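Local coordinates for protein thermotoga maritima TmcAL (PDB 5Y0T) that belongs to the HIGH nucleotidyl transferase family of the HUP clan and holds adenosine-5'-rp-alpha-thio-triphosphate in a pocket, at residues Ala75-Ala79 / Arg312-Phe316; Ala115-Tyr119 / Ile176-Lys181; Gln121-Tyr125 / Ala146-Tyr150; His273-Leu279 / Arg309-Leu313. One frame throughout, in Å; residues are numbered along the deposited sequence.

How the contacts relate
In this HUP-clan chain contacts 1 and 4 set loops against helix 307-318, whereas contacts 2 and 3 join helices. Contacts 1 and 4 use overlapping parts of helix 307-318 and share Arg312 and Leu313; their centres are about 9 Å apart, and Phe316 CD2 lies 3.4 Å from His273 O. Contacts 2 and 3 form a second cluster, centres about 14 Å apart, in which Ile117 and Leu118 of contact 2 pack on Pro122, Tyr125, Leu147 and Tyr150 of contact 3. The clusters do not touch: contacts 1 and 2 come within about 6 Å at their nearest atoms. The bound adenosine-5'-rp-alpha-thio-triphosphate is about 11 Å from the Arg312 side chain and about 12 Å from that of Ile176.

Contact 1: residues Ala75-Ala79 / Arg312-Phe316; sequences ATQDA and RLALF
This is a buried loop-on-helix contact in the HUP-clan nucleotidyl transferase chain: residues 75-79, the link between helices 72-75 and 79-92, lie against helix 307-318. Ala75 is still helical, Thr76 (phi/psi -100/8) leaves the helix, Gln77 and Asp78 are extended, and Asp78 is the N-cap of the next helix, its OD1 making a weak hydrogen bond to Gly81 N. The register is set by Thr76 and Arg312, CA atoms 6.3 Å apart. Arg312 (chi1 m, chi2 t, chi3 m) runs across the loop, CD 3.5 Å from Gln77 C, with Asp78 CA over one guanidinium face; its NH1 is hydrogen-bonded to Gln43 O. One turn on, Phe316 (chi1 m) offers its ring edge to the loop, with CZ 3.9 Å from Gln77 CA and CE1 3.1 Å from Thr76 OG1, a hydroxyl hydrogen-bonded to Val72 O. Thr76 CG2 meets Leu315 CD1 at 4.0 Å. No hydrogen bond joins the segments, and Thr76 O, 3.0 Å from Arg312 CD, is buried without a polar partner.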
loop_
_atom_site.group_PDB
_atom_site.type_symbol
_atom_site.label_atom_id
_atom_site.label_comp_id
_atom_site.label_asym_id
_atom_site.label_seq_id
_atom_site.Cartn_x
_atom_site.Cartn_y
_atom_site.Cartn_z
ATOM N N ALA A 75 -7.538 -0.212 19.843
ATOM C CA ALA A 75 -6.162 -0.354 20.332
ATOM C C ALA A 75 -5.219 0.720 19.793
ATOM O O ALA A 75 -4.227 1.070 20.439
ATOM C CB ALA A 75 -5.620 -1.770 19.977
ATOM N N THR A 76 -5.488 1.190 18.574
ATOM C CA THR A 76 -4.667 2.214 17.954
ATOM C C THR A 76 -5.230 3.634 18.033
ATOM O O THR A 76 -4.732 4.515 17.336
ATOM C CB THR A 76 -4.374 1.874 16.479
ATOM O OG1 THR A 76 -5.605 1.711 15.773
ATOM C CG2 THR A 76 -3.558 0.572 16.407
ATOM N N GLN A 77 -6.306 3.859 18.780
ATOM C CA GLN A 77 -6.810 5.234 18.915
ATOM C C GLN A 77 -6.117 6.002 20.022
ATOM O O GLN A 77 -5.380 5.424 20.819
ATOM C CB GLN A 77 -8.309 5.240 19.197
ATOM C CG GLN A 77 -9.169 5.133 17.975
ATOM C CD GLN A 77 -10.624 5.338 18.302
ATOM O OE1 GLN A 77 -11.055 6.457 18.568
ATOM N NE2 GLN A 77 -11.398 4.247 18.291
ATOM N N ASP A 78 -6.438 7.292 20.132
ATOM C CA ASP A 78 -5.960 8.081 21.255
ATOM C C ASP A 78 -6.675 7.585 22.498
ATOM O O ASP A 78 -7.525 6.689 22.414
ATOM C CB ASP A 78 -6.194 9.592 21.033
ATOM C CG ASP A 78 -7.670 9.958 20.830
ATOM O OD1 ASP A 78 -8.584 9.203 21.240
ATOM O OD2 ASP A 78 -7.919 11.039 20.259
ATOM N N ALA A 79 -6.343 8.163 23.646
ATOM C CA ALA A 79 -6.769 7.604 24.923
ATOM C C ALA A 79 -8.289 7.447 25.048
ATOM O O ALA A 79 -8.749 6.466 25.597
ATOM C CB ALA A 79 -6.236 8.470 26.071
ATOM N N ARG A 312 -0.111 7.189 14.785
ATOM C CA ARG A 312 -1.461 6.609 14.749
ATOM C C ARG A 312 -2.106 6.896 13.393
ATOM O O ARG A 312 -2.693 6.008 12.786
ATOM C CB ARG A 312 -2.359 7.152 15.874
ATOM C CG ARG A 312 -2.181 6.481 17.237
ATOM C CD ARG A 312 -3.234 6.962 18.279
ATOM N NE ARG A 312 -3.064 8.354 18.655
ATOM C CZ ARG A 312 -2.364 8.757 19.704
ATOM N NH1 ARG A 312 -1.763 7.863 20.478
ATOM N NH2 ARG A 312 -2.261 10.048 19.976
ATOM N N LEU A 313 -1.989 8.135 12.916
ATOM C CA LEU A 313 -2.579 8.482 11.620
ATOM C C LEU A 313 -1.984 7.667 10.462
ATOM O O LEU A 313 -2.681 7.363 9.494
ATOM C CB LEU A 313 -2.415 9.974 11.337
ATOM C CG LEU A 313 -3.321 10.914 12.138
ATOM C CD1 LEU A 313 -3.014 12.375 11.806
ATOM C CD2 LEU A 313 -4.779 10.604 11.876
ATOM N N ALA A 314 -0.700 7.333 10.547
ATOM C CA ALA A 314 -0.083 6.476 9.534
ATOM C C ALA A 314 -0.693 5.068 9.539
ATOM O O ALA A 314 -0.906 4.487 8.490
ATOM C CB ALA A 314 1.418 6.394 9.737
ATOM N N LEU A 315 -0.985 4.524 10.719
ATOM C CA LEU A 315 -1.610 3.200 10.798
ATOM C C LEU A 315 -3.047 3.251 10.296
ATOM O O LEU A 315 -3.475 2.381 9.542
ATOM C CB LEU A 315 -1.582 2.654 12.231
ATOM C CG LEU A 315 -0.208 2.315 12.806
ATOM C CD1 LEU A 315 -0.369 1.602 14.152
ATOM C CD2 LEU A 315 0.566 1.450 11.839
ATOM N N PHE A 316 -3.779 4.287 10.694
ATOM C CA PHE A 316 -5.144 4.473 10.197
ATOM C C PHE A 316 -5.163 4.594 8.678
ATOM O O PHE A 316 -6.064 4.072 8.010
ATOM C CB PHE A 316 -5.796 5.711 10.803
ATOM C CG PHE A 316 -6.080 5.591 12.273
ATOM C CD1 PHE A 316 -6.198 4.345 12.868
ATOM C CD2 PHE A 316 -6.229 6.733 13.060
ATOM C CE1 PHE A 316 -6.470 4.234 14.229
ATOM C CE2 PHE A 316 -6.491 6.632 14.422
ATOM C CZ PHE A 316 -6.612 5.382 15.007
#

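Contact 2: residues Ala115-Tyr119 / Ile176-Lys181; sequences ARILY and IHSALK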
loop_
_atom_site.group_PDB
_atom_site.type_symbol
_atom_site.label_atom_id
_atom_site.label_comp_id
_atom_site.label_asym_id
_atom_site.label_seq_id
_atom_site.Cartn_x
_atom_site.Cartn_y
_atom_site.Cartn_z
ATOM N N ALA A 115 -13.913 12.457 36.008
ATOM C CA ALA A 115 -14.716 11.683 35.058
ATOM C C ALA A 115 -16.193 12.054 35.145
ATOM O O ALA A 115 -16.879 12.114 34.126
ATOM C CB ALA A 115 -14.540 10.188 35.285
ATOM N N ARG A 116 -16.671 12.316 36.358
ATOM C CA ARG A 116 -18.076 12.691 36.569
ATOM C C ARG A 116 -18.437 14.017 35.863
ATOM O O ARG A 116 -19.483 14.134 35.207
ATOM C CB ARG A 116 -18.362 12.780 38.076
ATOM C CG ARG A 116 -19.722 13.340 38.451
ATOM C CD ARG A 116 -20.854 12.438 37.999
ATOM N NE ARG A 116 -20.811 11.108 38.604
ATOM C CZ ARG A 116 -21.753 10.184 38.427
ATOM N NH1 ARG A 116 -22.810 10.455 37.671
ATOM N NH2 ARG A 116 -21.642 8.996 39.006
ATOM N N ILE A 117 -17.562 15.011 35.983
ATOM C CA ILE A 117 -17.770 16.286 35.299
ATOM C C ILE A 117 -17.823 16.097 33.793
ATOM O O ILE A 117 -18.726 16.616 33.130
ATOM C CB ILE A 117 -16.669 17.303 35.662
ATOM C CG1 ILE A 117 -16.726 17.611 37.156
ATOM C CG2 ILE A 117 -16.846 18.601 34.870
ATOM C CD1 ILE A 117 -15.468 18.294 37.695
ATOM N N LEU A 118 -16.876 15.336 33.247
ATOM C CA LEU A 118 -16.852 15.087 31.806
ATOM C C LEU A 118 -18.059 14.277 31.340
ATOM O O LEU A 118 -18.501 14.394 30.195
ATOM C CB LEU A 118 -15.567 14.352 31.401
ATOM C CG LEU A 118 -14.239 15.019 31.773
ATOM C CD1 LEU A 118 -13.080 14.156 31.315
ATOM C CD2 LEU A 118 -14.144 16.421 31.164
ATOM N N TYR A 119 -18.574 13.433 32.224
ATOM C CA TYR A 119 -19.767 12.647 31.929
ATOM C C TYR A 119 -21.023 13.514 31.959
ATOM O O TYR A 119 -21.844 13.481 31.042
ATOM C CB TYR A 119 -19.890 11.491 32.930
ATOM C CG TYR A 119 -21.166 10.691 32.823
ATOM C CD1 TYR A 119 -21.538 10.075 31.623
ATOM C CD2 TYR A 119 -21.990 10.525 33.927
ATOM C CE1 TYR A 119 -22.714 9.336 31.529
ATOM C CE2 TYR A 119 -23.161 9.788 33.845
ATOM C CZ TYR A 119 -23.518 9.197 32.649
ATOM O OH TYR A 119 -24.686 8.474 32.588
ATOM N N ILE A 176 -12.955 5.530 33.395
ATOM C CA ILE A 176 -14.066 5.758 34.289
ATOM C C ILE A 176 -15.196 6.458 33.543
ATOM O O ILE A 176 -16.369 6.103 33.683
ATOM C CB ILE A 176 -13.624 6.593 35.520
ATOM C CG1 ILE A 176 -12.603 5.806 36.357
ATOM C CG2 ILE A 176 -14.820 6.966 36.383
ATOM C CD1 ILE A 176 -11.805 6.662 37.335
ATOM N N HIS A 177 -14.837 7.451 32.741
ATOM C CA HIS A 177 -15.821 8.156 31.928
ATOM C C HIS A 177 -16.549 7.183 31.014
ATOM O O HIS A 177 -17.774 7.227 30.922
ATOM C CB HIS A 177 -15.157 9.257 31.109
ATOM C CG HIS A 177 -16.120 10.067 30.299
ATOM N ND1 HIS A 177 -15.728 10.819 29.214
ATOM C CD2 HIS A 177 -17.460 10.237 30.410
ATOM C CE1 HIS A 177 -16.783 11.419 28.690
ATOM N NE2 HIS A 177 -17.848 11.085 29.400
ATOM N N SER A 178 -15.801 6.295 30.355
ATOM C CA SER A 178 -16.389 5.256 29.502
ATOM C C SER A 178 -17.369 4.364 30.261
ATOM O O SER A 178 -18.464 4.070 29.776
ATOM C CB SER A 178 -15.287 4.393 28.878
ATOM O OG SER A 178 -14.584 5.144 27.896
ATOM N N ALA A 179 -16.982 3.933 31.458
ATOM C CA ALA A 179 -17.872 3.098 32.258
ATOM C C ALA A 179 -19.158 3.849 32.582
ATOM O O ALA A 179 -20.237 3.270 32.544
ATOM C CB ALA A 179 -17.190 2.668 33.531
ATOM N N LEU A 180 -19.037 5.139 32.909
ATOM C CA LEU A 180 -20.221 5.961 33.175
ATOM C C LEU A 180 -21.096 6.018 31.930
ATOM O O LEU A 180 -22.312 5.809 32.002
ATOM C CB LEU A 180 -19.826 7.381 33.618
ATOM C CG LEU A 180 -19.242 7.474 35.030
ATOM C CD1 LEU A 180 -18.769 8.903 35.370
ATOM C CD2 LEU A 180 -20.283 6.998 36.030
ATOM N N LYS A 181 -20.479 6.278 30.781
ATOM C CA LYS A 181 -21.253 6.375 29.538
ATOM C C LYS A 181 -22.037 5.107 29.234
ATOM O O LYS A 181 -23.185 5.178 28.795
ATOM C CB LYS A 181 -20.354 6.702 28.343
ATOM C CG LYS A 181 -19.732 8.080 28.395
ATOM C CD LYS A 181 -19.406 8.579 26.996
ATOM C CE LYS A 181 -18.864 7.463 26.123
ATOM N NZ LYS A 181 -18.276 7.980 24.858
#
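Leu180, Tyr119 and His177 carry most of this helix-helix contact, in which the short segments of helices 108-120 and 167-182 cross at -46° with their axes 8.9 Å apart. Leu180 points at the facing helix. Its CB sits over the Tyr119 ring, 3.7 Å from the centroid and 13° off the normal, a CH-pi contact, while its CD1 reaches Ala115 O at 3.9 Å and its CD2 lies 3.8 Å from Arg116 NH2, over one face of the guanidinium. Tyr119, with chi1 t, lays its ring along the other helix, where CE1 also comes within 3.6 Å of Leu180 O and 3.9 Å of Lys181 CA. His177, likewise chi1 t, places its imidazole beside Leu118 and Tyr119: Leu118 CB stands 4.2 Å from the ring centroid, over the face, and Tyr119 CA is 3.5 Å from His177 NE2. The backbones come closest where Ala115 CA lies 4.8 Å from His177 CA, and Ala115 CB fits against Ile176 CG2 at 3.4 Å. Other helices, 139-153 and 79-92, pack against the pair through Ile117 and Ser178 respectively. No hydrogen bond or salt bridge crosses the interface: Leu118 O and His177 NE2, 3.5 Å apart, have a poor angle. Cohesion therefore comes from apolar packing and CH-pi contacts, with two aromatic rings serving as flat packing surfaces.

Contact 3: residues Gln121-Tyr125 / Ala146-Tyr150; sequences QPDEY and ALMRY
Tyr150, chi1 t and chi2 76°, reaches from helix 139-153 across the start of helix 123-134, overlapping Pro122, Glu124 and Tyr125. Its OH is 3.5 Å from Pro122 CG; Glu124 CB meets the ring edge, 4.2 Å from Tyr150 CE1; and Tyr125 CB lies 4.0 Å from Tyr150 CD1. Backbones come nearest at Tyr125 and Tyr150, with CA atoms 5.9 Å apart. Gln121 has positive phi (53/58) where helix 108-120 ends, Pro122 (-60/146) is the N-cap, and residues 123-125 are helical. Asp123 (chi1 p) accepts a weak hydrogen bond from Glu124 N at OD1, 2.7 Å. Tyr125, also chi1 t, extends its ring along the partner helix, with CE1 3.8 Å from both Ala146 CB and Leu147 CD2. No hydrogen bond crosses the segments. Tyr125 and Leu147 also touch helix 108-120, through Leu118 and Val114 respectively. Consecutive helices 108-120, 123-134 and 139-153 thus pack together, the first two joined by the short Gln121-Pro122 link, consistent with a small helical bundle.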
loop_
_atom_site.group_PDB
_atom_site.type_symbol
_atom_site.label_atom_id
_atom_site.label_comp_id
_atom_site.label_asym_id
_atom_site.label_seq_id
_atom_site.Cartn_x
_atom_site.Cartn_y
_atom_site.Cartn_z
ATOM N N GLN A 121 -21.210 16.821 31.920
ATOM C CA GLN A 121 -21.077 17.984 31.042
ATOM C C GLN A 121 -21.865 19.199 31.550
ATOM O O GLN A 121 -22.722 19.717 30.839
ATOM C CB GLN A 121 -21.541 17.630 29.617
ATOM C CG GLN A 121 -20.635 16.649 28.863
ATOM C CD GLN A 121 -19.349 17.322 28.379
ATOM O OE1 GLN A 121 -19.385 18.431 27.852
ATOM N NE2 GLN A 121 -18.208 16.657 28.578
ATOM N N PRO A 122 -21.585 19.660 32.782
ATOM C CA PRO A 122 -22.296 20.858 33.246
ATOM C C PRO A 122 -22.029 22.070 32.334
ATOM O O PRO A 122 -20.922 22.193 31.801
ATOM C CB PRO A 122 -21.728 21.083 34.655
ATOM C CG PRO A 122 -20.392 20.392 34.641
ATOM C CD PRO A 122 -20.564 19.204 33.744
ATOM N N ASP A 123 -23.022 22.936 32.158
ATOM C CA ASP A 123 -22.938 23.972 31.126
ATOM C C ASP A 123 -21.771 24.928 31.359
ATOM O O ASP A 123 -21.128 25.327 30.399
ATOM C CB ASP A 123 -24.255 24.758 31.004
ATOM C CG ASP A 123 -24.799 25.217 32.341
ATOM O OD1 ASP A 123 -24.079 25.092 33.354
ATOM O OD2 ASP A 123 -25.951 25.702 32.384
ATOM N N GLU A 124 -21.482 25.268 32.616
ATOM C CA GLU A 124 -20.317 26.108 32.923
ATOM C C GLU A 124 -19.016 25.472 32.406
ATOM O O GLU A 124 -18.148 26.177 31.894
ATOM C CB GLU A 124 -20.195 26.368 34.431
ATOM C CG GLU A 124 -21.491 26.770 35.140
ATOM C CD GLU A 124 -22.084 25.620 35.969
ATOM O OE1 GLU A 124 -22.427 24.555 35.388
ATOM O OE2 GLU A 124 -22.197 25.785 37.208
ATOM N N TYR A 125 -18.874 24.154 32.556
ATOM C CA TYR A 125 -17.715 23.462 31.986
ATOM C C TYR A 125 -17.711 23.564 30.464
ATOM O O TYR A 125 -16.682 23.871 29.861
ATOM C CB TYR A 125 -17.667 21.981 32.380
ATOM C CG TYR A 125 -16.719 21.189 31.485
ATOM C CD1 TYR A 125 -15.337 21.267 31.661
ATOM C CD2 TYR A 125 -17.203 20.398 30.441
ATOM C CE1 TYR A 125 -14.466 20.570 30.837
ATOM C CE2 TYR A 125 -16.335 19.695 29.611
ATOM C CZ TYR A 125 -14.970 19.787 29.820
ATOM O OH TYR A 125 -14.104 19.090 29.018
ATOM N N ALA A 146 -10.231 24.237 30.850
ATOM C CA ALA A 146 -11.649 24.358 31.174
ATOM C C ALA A 146 -11.946 23.736 32.538
ATOM O O ALA A 146 -12.718 24.290 33.333
ATOM C CB ALA A 146 -12.495 23.718 30.097
ATOM N N LEU A 147 -11.323 22.593 32.807
ATOM C CA LEU A 147 -11.484 21.926 34.097
ATOM C C LEU A 147 -10.908 22.779 35.213
ATOM O O LEU A 147 -11.518 22.921 36.279
ATOM C CB LEU A 147 -10.823 20.545 34.077
ATOM C CG LEU A 147 -11.563 19.478 33.271
ATOM C CD1 LEU A 147 -10.702 18.239 33.097
ATOM C CD2 LEU A 147 -12.876 19.111 33.944
ATOM N N MET A 148 -9.741 23.372 34.958
ATOM C CA MET A 148 -9.120 24.260 35.931
ATOM C C MET A 148 -10.033 25.426 36.267
ATOM O O MET A 148 -10.192 25.786 37.433
ATOM C CB MET A 148 -7.784 24.796 35.409
ATOM C CG MET A 148 -6.693 23.753 35.332
ATOM S SD MET A 148 -5.172 24.387 34.603
ATOM C CE MET A 148 -4.170 22.912 34.658
ATOM N N ARG A 149 -10.624 26.020 35.237
ATOM C CA ARG A 149 -11.474 27.182 35.432
ATOM C C ARG A 149 -12.735 26.753 36.168
ATOM O O ARG A 149 -13.250 27.484 37.024
ATOM C CB ARG A 149 -11.797 27.848 34.091
ATOM C CG ARG A 149 -10.608 28.600 33.496
ATOM C CD ARG A 149 -10.877 29.112 32.088
ATOM N NE ARG A 149 -11.854 30.199 32.048
ATOM C CZ ARG A 149 -12.393 30.674 30.928
ATOM N NH1 ARG A 149 -12.056 30.150 29.758
ATOM N NH2 ARG A 149 -13.274 31.665 30.977
ATOM N N TYR A 150 -13.200 25.548 35.860
ATOM C CA TYR A 150 -14.334 24.952 36.558
ATOM C C TYR A 150 -14.000 24.725 38.031
ATOM O O TYR A 150 -14.770 25.101 38.914
ATOM C CB TYR A 150 -14.745 23.632 35.894
ATOM C CG TYR A 150 -16.047 23.067 36.409
ATOM C CD1 TYR A 150 -17.264 23.618 36.025
ATOM C CD2 TYR A 150 -16.063 21.986 37.281
ATOM C CE1 TYR A 150 -18.463 23.111 36.493
ATOM C CE2 TYR A 150 -17.263 21.470 37.759
ATOM C CZ TYR A 150 -18.457 22.038 37.359
ATOM O OH TYR A 150 -19.648 21.542 37.827
#

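Contact 4: residues His273-Leu279 / Arg309-Leu313; sequences HGFSEGL and RIRRL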
loop_
_atom_site.group_PDB
_atom_site.type_symbol
_atom_site.label_atom_id
_atom_site.label_comp_id
_atom_site.label_asym_id
_atom_site.label_seq_id
_atom_site.Cartn_x
_atom_site.Cartn_y
_atom_site.Cartn_z
ATOM N N HIS A 273 -9.855 8.505 9.572
ATOM C CA HIS A 273 -10.168 9.021 10.894
ATOM C C HIS A 273 -8.979 9.747 11.493
ATOM O O HIS A 273 -7.852 9.261 11.411
ATOM C CB HIS A 273 -10.599 7.908 11.849
ATOM C CG HIS A 273 -10.838 8.399 13.245
ATOM N ND1 HIS A 273 -11.958 9.122 13.591
ATOM C CD2 HIS A 273 -10.071 8.336 14.358
ATOM C CE1 HIS A 273 -11.885 9.461 14.866
ATOM N NE2 HIS A 273 -10.753 8.988 15.357
ATOM N N GLY A 274 -9.240 10.901 12.099
ATOM C CA GLY A 274 -8.209 11.645 12.799
ATOM C C GLY A 274 -7.544 12.742 11.986
ATOM O O GLY A 274 -6.755 13.511 12.518
ATOM N N PHE A 275 -7.840 12.817 10.693
ATOM C CA PHE A 275 -7.273 13.884 9.877
ATOM C C PHE A 275 -8.055 15.184 10.021
ATOM O O PHE A 275 -9.266 15.226 9.830
ATOM C CB PHE A 275 -7.190 13.463 8.407
ATOM C CG PHE A 275 -5.940 12.707 8.093
ATOM C CD1 PHE A 275 -4.792 13.377 7.693
ATOM C CD2 PHE A 275 -5.889 11.335 8.255
ATOM C CE1 PHE A 275 -3.627 12.684 7.439
ATOM C CE2 PHE A 275 -4.731 10.637 8.003
ATOM C CZ PHE A 275 -3.600 11.301 7.597
ATOM N N SER A 276 -7.329 16.231 10.390
ATOM C CA SER A 276 -7.842 17.586 10.494
ATOM C C SER A 276 -6.635 18.500 10.625
ATOM O O SER A 276 -5.497 18.036 10.523
ATOM C CB SER A 276 -8.776 17.748 11.694
ATOM O OG SER A 276 -8.057 17.623 12.909
ATOM N N GLU A 277 -6.889 19.786 10.864
ATOM C CA GLU A 277 -5.839 20.774 11.108
ATOM C C GLU A 277 -4.736 20.775 10.058
ATOM O O GLU A 277 -3.566 20.964 10.393
ATOM C CB GLU A 277 -5.207 20.549 12.481
ATOM C CG GLU A 277 -6.158 20.682 13.651
ATOM C CD GLU A 277 -5.443 20.533 14.979
ATOM O OE1 GLU A 277 -4.606 21.405 15.311
ATOM O OE2 GLU A 277 -5.708 19.539 15.684
ATOM N N GLY A 278 -5.109 20.570 8.799
ATOM C CA GLY A 278 -4.154 20.582 7.706
ATOM C C GLY A 278 -3.249 19.359 7.599
ATOM O O GLY A 278 -2.273 19.383 6.852
ATOM N N LEU A 279 -3.570 18.284 8.321
ATOM C CA LEU A 279 -2.717 17.098 8.327
ATOM C C LEU A 279 -2.739 16.340 7.003
ATOM O O LEU A 279 -1.786 15.621 6.688
ATOM C CB LEU A 279 -3.116 16.153 9.466
ATOM C CG LEU A 279 -2.501 16.552 10.809
ATOM C CD1 LEU A 279 -3.269 15.959 11.983
ATOM C CD2 LEU A 279 -1.041 16.121 10.860
ATOM N N ARG A 309 0.474 10.870 17.737
ATOM C CA ARG A 309 -0.676 11.219 16.915
ATOM C C ARG A 309 -0.342 10.972 15.443
ATOM O O ARG A 309 -1.140 10.381 14.722
ATOM C CB ARG A 309 -1.099 12.670 17.139
ATOM C CG ARG A 309 -2.292 13.104 16.301
ATOM C CD ARG A 309 -2.741 14.510 16.693
ATOM N NE ARG A 309 -3.789 15.036 15.821
ATOM C CZ ARG A 309 -4.223 16.293 15.848
ATOM N NH1 ARG A 309 -3.705 17.166 16.707
ATOM N NH2 ARG A 309 -5.177 16.681 15.015
ATOM N N ILE A 310 0.837 11.414 15.005
ATOM C CA ILE A 310 1.222 11.198 13.606
ATOM C C ILE A 310 1.366 9.709 13.278
ATOM O O ILE A 310 0.892 9.251 12.236
ATOM C CB ILE A 310 2.540 11.912 13.243
ATOM C CG1 ILE A 310 2.479 13.396 13.612
ATOM C CG2 ILE A 310 2.821 11.761 11.751
ATOM C CD1 ILE A 310 1.220 14.076 13.129
ATOM N N ARG A 311 2.024 8.953 14.160
ATOM C CA ARG A 311 2.175 7.511 13.955
ATOM C C ARG A 311 0.824 6.789 13.923
ATOM O O ARG A 311 0.642 5.863 13.134
ATOM C CB ARG A 311 3.071 6.888 15.042
ATOM C CG ARG A 311 4.561 7.270 14.948
ATOM C CD ARG A 311 5.392 6.509 15.994
ATOM N NE ARG A 311 4.962 6.787 17.364
ATOM C CZ ARG A 311 5.716 7.368 18.296
ATOM N NH1 ARG A 311 6.963 7.743 18.029
ATOM N NH2 ARG A 311 5.221 7.571 19.505
ATOM N N ARG A 312 -0.111 7.189 14.785
ATOM C CA ARG A 312 -1.461 6.609 14.749
ATOM C C ARG A 312 -2.106 6.896 13.393
ATOM O O ARG A 312 -2.693 6.008 12.786
ATOM C CB ARG A 312 -2.359 7.152 15.874
ATOM C CG ARG A 312 -2.181 6.481 17.237
ATOM C CD ARG A 312 -3.234 6.962 18.279
ATOM N NE ARG A 312 -3.064 8.354 18.655
ATOM C CZ ARG A 312 -2.364 8.757 19.704
ATOM N NH1 ARG A 312 -1.763 7.863 20.478
ATOM N NH2 ARG A 312 -2.261 10.048 19.976
ATOM N N LEU A 313 -1.989 8.135 12.916
ATOM C CA LEU A 313 -2.579 8.482 11.620
ATOM C C LEU A 313 -1.984 7.667 10.462
ATOM O O LEU A 313 -2.681 7.363 9.494
ATOM C CB LEU A 313 -2.415 9.974 11.337
ATOM C CG LEU A 313 -3.321 10.914 12.138
ATOM C CD1 LEU A 313 -3.014 12.375 11.806
ATOM C CD2 LEU A 313 -4.779 10.604 11.876
#
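His273 opens the loop with its carbonyl rather than its ring: O lies 3.4 Å from Leu313 CD2 and, buried here, has no polar partner. Gly274 follows at phi/psi 96/-8, and Gly274 C is 3.5 Å from Leu313 CD2. A CB would come 2.7 Å from Leu313 CD2 and also jam against the preceding carbonyl, so both the backbone and the packing call for glycine. Phe275 starts away from the helix, but its ring swings back: Leu313 CD1 lies over one face, and Phe275 CD2 is 3.9 Å from Leu313 CD2. Ser276 begins a type I' turn closed by Leu279 N to Ser276 O, 2.9 Å; Glu277 (51/38) and Gly278 (74/13) fill its corners with positive phi. From this turn Glu277 makes a salt bridge to Arg309, whose extended side chain donates from NH2 (3.0 Å) and NH1 (3.3 Å) to Glu277 OE2. Leu279, just after the Gly278 N-cap, turns back to the helix, its CD1 3.6 Å from Leu313 CD1 and its CD2 3.8 Å from Ile310 CD1. A surface-side ion pair thus borders an apolar core centred on Leu313. Around it, Phe283 of helix 279-289 meets Phe275 edge-to-face and touches Ile310 and Leu313, while helix 293-300 packs on Leu279 and Ile310, so one face of helix 307-318 packs on the loop and on these two helices.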